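Local coordinates for protein pyridine synthase TbtD (PDB 5WA4) that probably forms the central pyridine ring of the thiopeptide antibiotic thiomuracin by a formal [4+2] aza-cycloaddition, and binds a leader peptide fragment, at residues Leu133-Val138 and Ser266-Leu271. Sequence-based numbering, arbitrary orientation.
Sequences LTVRDV and SGELTL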
loop_
_atom_site.group_PDB
_atom_site.type_symbol
_atom_site.label_atom_id
_atom_site.label_comp_id
_atom_site.label_asym_id
_atom_site.label_seq_id
_atom_site.Cartn_x
_atom_site.Cartn_y
_atom_site.Cartn_z
ATOM N N LEU E 133 -5.248 35.547 10.948
ATOM C CA LEU E 133 -4.236 34.496 11.063
ATOM C C LEU E 133 -4.845 33.315 11.819
ATOM O O LEU E 133 -5.735 33.521 12.642
ATOM C CB LEU E 133 -2.996 35.021 11.800
ATOM C CG LEU E 133 -2.005 36.004 11.164
ATOM C CD1 LEU E 133 -2.684 37.211 10.536
ATOM C CD2 LEU E 133 -0.992 36.468 12.218
ATOM N N THR E 134 -4.374 32.093 11.561
ATOM C CA THR E 134 -4.853 30.926 12.316
ATOM C C THR E 134 -4.423 31.028 13.772
ATOM O O THR E 134 -3.727 31.966 14.152
ATOM C CB THR E 134 -4.343 29.588 11.738
ATOM O OG1 THR E 134 -2.915 29.531 11.821
ATOM C CG2 THR E 134 -4.783 29.423 10.282
ATOM N N VAL E 135 -4.842 30.080 14.597
ATOM C CA VAL E 135 -4.474 30.135 16.016
ATOM C C VAL E 135 -2.972 29.851 16.124
ATOM O O VAL E 135 -2.237 30.508 16.858
ATOM C CB VAL E 135 -5.317 29.146 16.859
ATOM C CG1 VAL E 135 -4.938 29.198 18.329
ATOM C CG2 VAL E 135 -6.811 29.462 16.699
ATOM N N ARG E 136 -2.545 28.883 15.328
ATOM C CA ARG E 136 -1.158 28.543 15.092
ATOM C C ARG E 136 -0.229 29.691 14.775
ATOM O O ARG E 136 0.762 29.882 15.459
ATOM C CB ARG E 136 -1.095 27.565 13.942
ATOM C CG ARG E 136 0.268 27.411 13.316
ATOM C CD ARG E 136 0.414 26.003 12.846
ATOM N NE ARG E 136 0.128 25.112 13.954
ATOM C CZ ARG E 136 -1.008 24.423 14.076
ATOM N NH1 ARG E 136 -1.963 24.496 13.119
ATOM N NH2 ARG E 136 -1.184 23.657 15.155
ATOM N N ASP E 137 -0.528 30.416 13.703
ATOM C CA ASP E 137 0.341 31.480 13.224
ATOM C C ASP E 137 0.501 32.556 14.288
ATOM O O ASP E 137 1.532 33.227 14.367
ATOM C CB ASP E 137 -0.221 32.081 11.927
ATOM C CG ASP E 137 -0.272 31.069 10.786
ATOM O OD1 ASP E 137 0.725 30.326 10.624
ATOM O OD2 ASP E 137 -1.307 31.002 10.074
ATOM N N VAL E 138 -0.537 32.706 15.104
ATOM C CA VAL E 138 -0.567 33.719 16.139
ATOM C C VAL E 138 0.371 33.286 17.268
ATOM O O VAL E 138 1.154 34.085 17.786
ATOM C CB VAL E 138 -2.042 33.965 16.629
ATOM C CG1 VAL E 138 -2.112 34.349 18.100
ATOM C CG2 VAL E 138 -2.711 35.029 15.771
ATOM N N SER E 266 -8.946 22.865 24.478
ATOM C CA SER E 266 -10.158 23.560 24.124
ATOM C C SER E 266 -10.487 23.495 22.623
ATOM O O SER E 266 -11.522 24.025 22.176
ATOM C CB SER E 266 -10.043 25.014 24.555
ATOM O OG SER E 266 -9.625 25.819 23.460
ATOM N N GLY E 267 -9.612 22.875 21.838
ATOM C CA GLY E 267 -9.894 22.709 20.425
ATOM C C GLY E 267 -9.511 23.770 19.387
ATOM O O GLY E 267 -10.196 23.904 18.377
ATOM N N GLU E 268 -8.403 24.489 19.551
ATOM C CA GLU E 268 -7.944 25.286 18.405
ATOM C C GLU E 268 -6.585 24.930 17.797
ATOM O O GLU E 268 -5.943 25.812 17.234
ATOM C CB GLU E 268 -7.918 26.761 18.756
ATOM C CG GLU E 268 -9.272 27.398 18.759
ATOM C CD GLU E 268 -9.645 27.841 20.140
ATOM O OE1 GLU E 268 -9.204 27.131 21.071
ATOM O OE2 GLU E 268 -10.371 28.863 20.285
ATOM N N LEU E 269 -6.160 23.666 17.868
ATOM C CA LEU E 269 -4.997 23.213 17.084
ATOM C C LEU E 269 -5.046 21.677 16.904
ATOM O O LEU E 269 -5.838 21.023 17.588
ATOM C CB LEU E 269 -3.658 23.613 17.766
ATOM C CG LEU E 269 -3.186 25.030 18.148
ATOM C CD1 LEU E 269 -2.045 24.976 19.129
ATOM C CD2 LEU E 269 -2.798 25.881 16.950
ATOM N N THR E 270 -4.259 21.135 15.956
ATOM C CA THR E 270 -3.613 19.791 16.032
ATOM C C THR E 270 -2.807 19.441 14.756
ATOM O O THR E 270 -2.705 18.266 14.380
ATOM C CB THR E 270 -4.595 18.595 16.289
ATOM O OG1 THR E 270 -5.704 18.995 17.103
ATOM C CG2 THR E 270 -3.865 17.454 17.008
ATOM N N LEU E 271 -2.239 20.461 14.104
ATOM C CA LEU E 271 -1.350 20.282 12.951
ATOM C C LEU E 271 0.134 20.191 13.402
ATOM O O LEU E 271 0.699 19.101 13.320
ATOM C CB LEU E 271 -1.585 21.420 11.934
ATOM C CG LEU E 271 -1.343 21.300 10.423
ATOM C CD1 LEU E 271 -2.307 22.212 9.673
ATOM C CD2 LEU E 271 0.106 21.643 10.079
#
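The R136 guanidinium lies between two leucines, with L269 CD2 over one face, 3.3 Å above the plane and displaced from the centre of the group, and L271 CB over the opposite face, while T270 N stands near the plane at the edge. This surface contact joins the first turn of helix 135-159 to the chain leaving helix 244-265, where G267, at positive phi, closes a Schellman motif. R136 starts with CG anti to its backbone N (chi1 163°), and bends at chi2 and chi3 turn the flat group toward 269-271. There its NH1 approaches L271 CB at 3.3 Å, the two side chains crossing at about a right angle. No hydrogen bond links the segments, and across them the guanidinium meets leucine carbons by van der Waals contact; the R136 side chain also touches E272, the last residue modelled before a gap.

Just before it in the same turn, V135 points at the loop and sets CB against E268 O (3.4 Å), while both methyls meet E268 CB; the glutamate carboxylate turns off from V135. L269 CD2 also reaches V135 CB at 4.1 Å, and both residues rest on L263 of helix 244-265. T134 N-caps the helix: its OG1 accepts a nearly straight bond from D137 N (166°) and donates to D137 OD2 at 2.8 Å, meeting that oxygen from above the carboxylate plane.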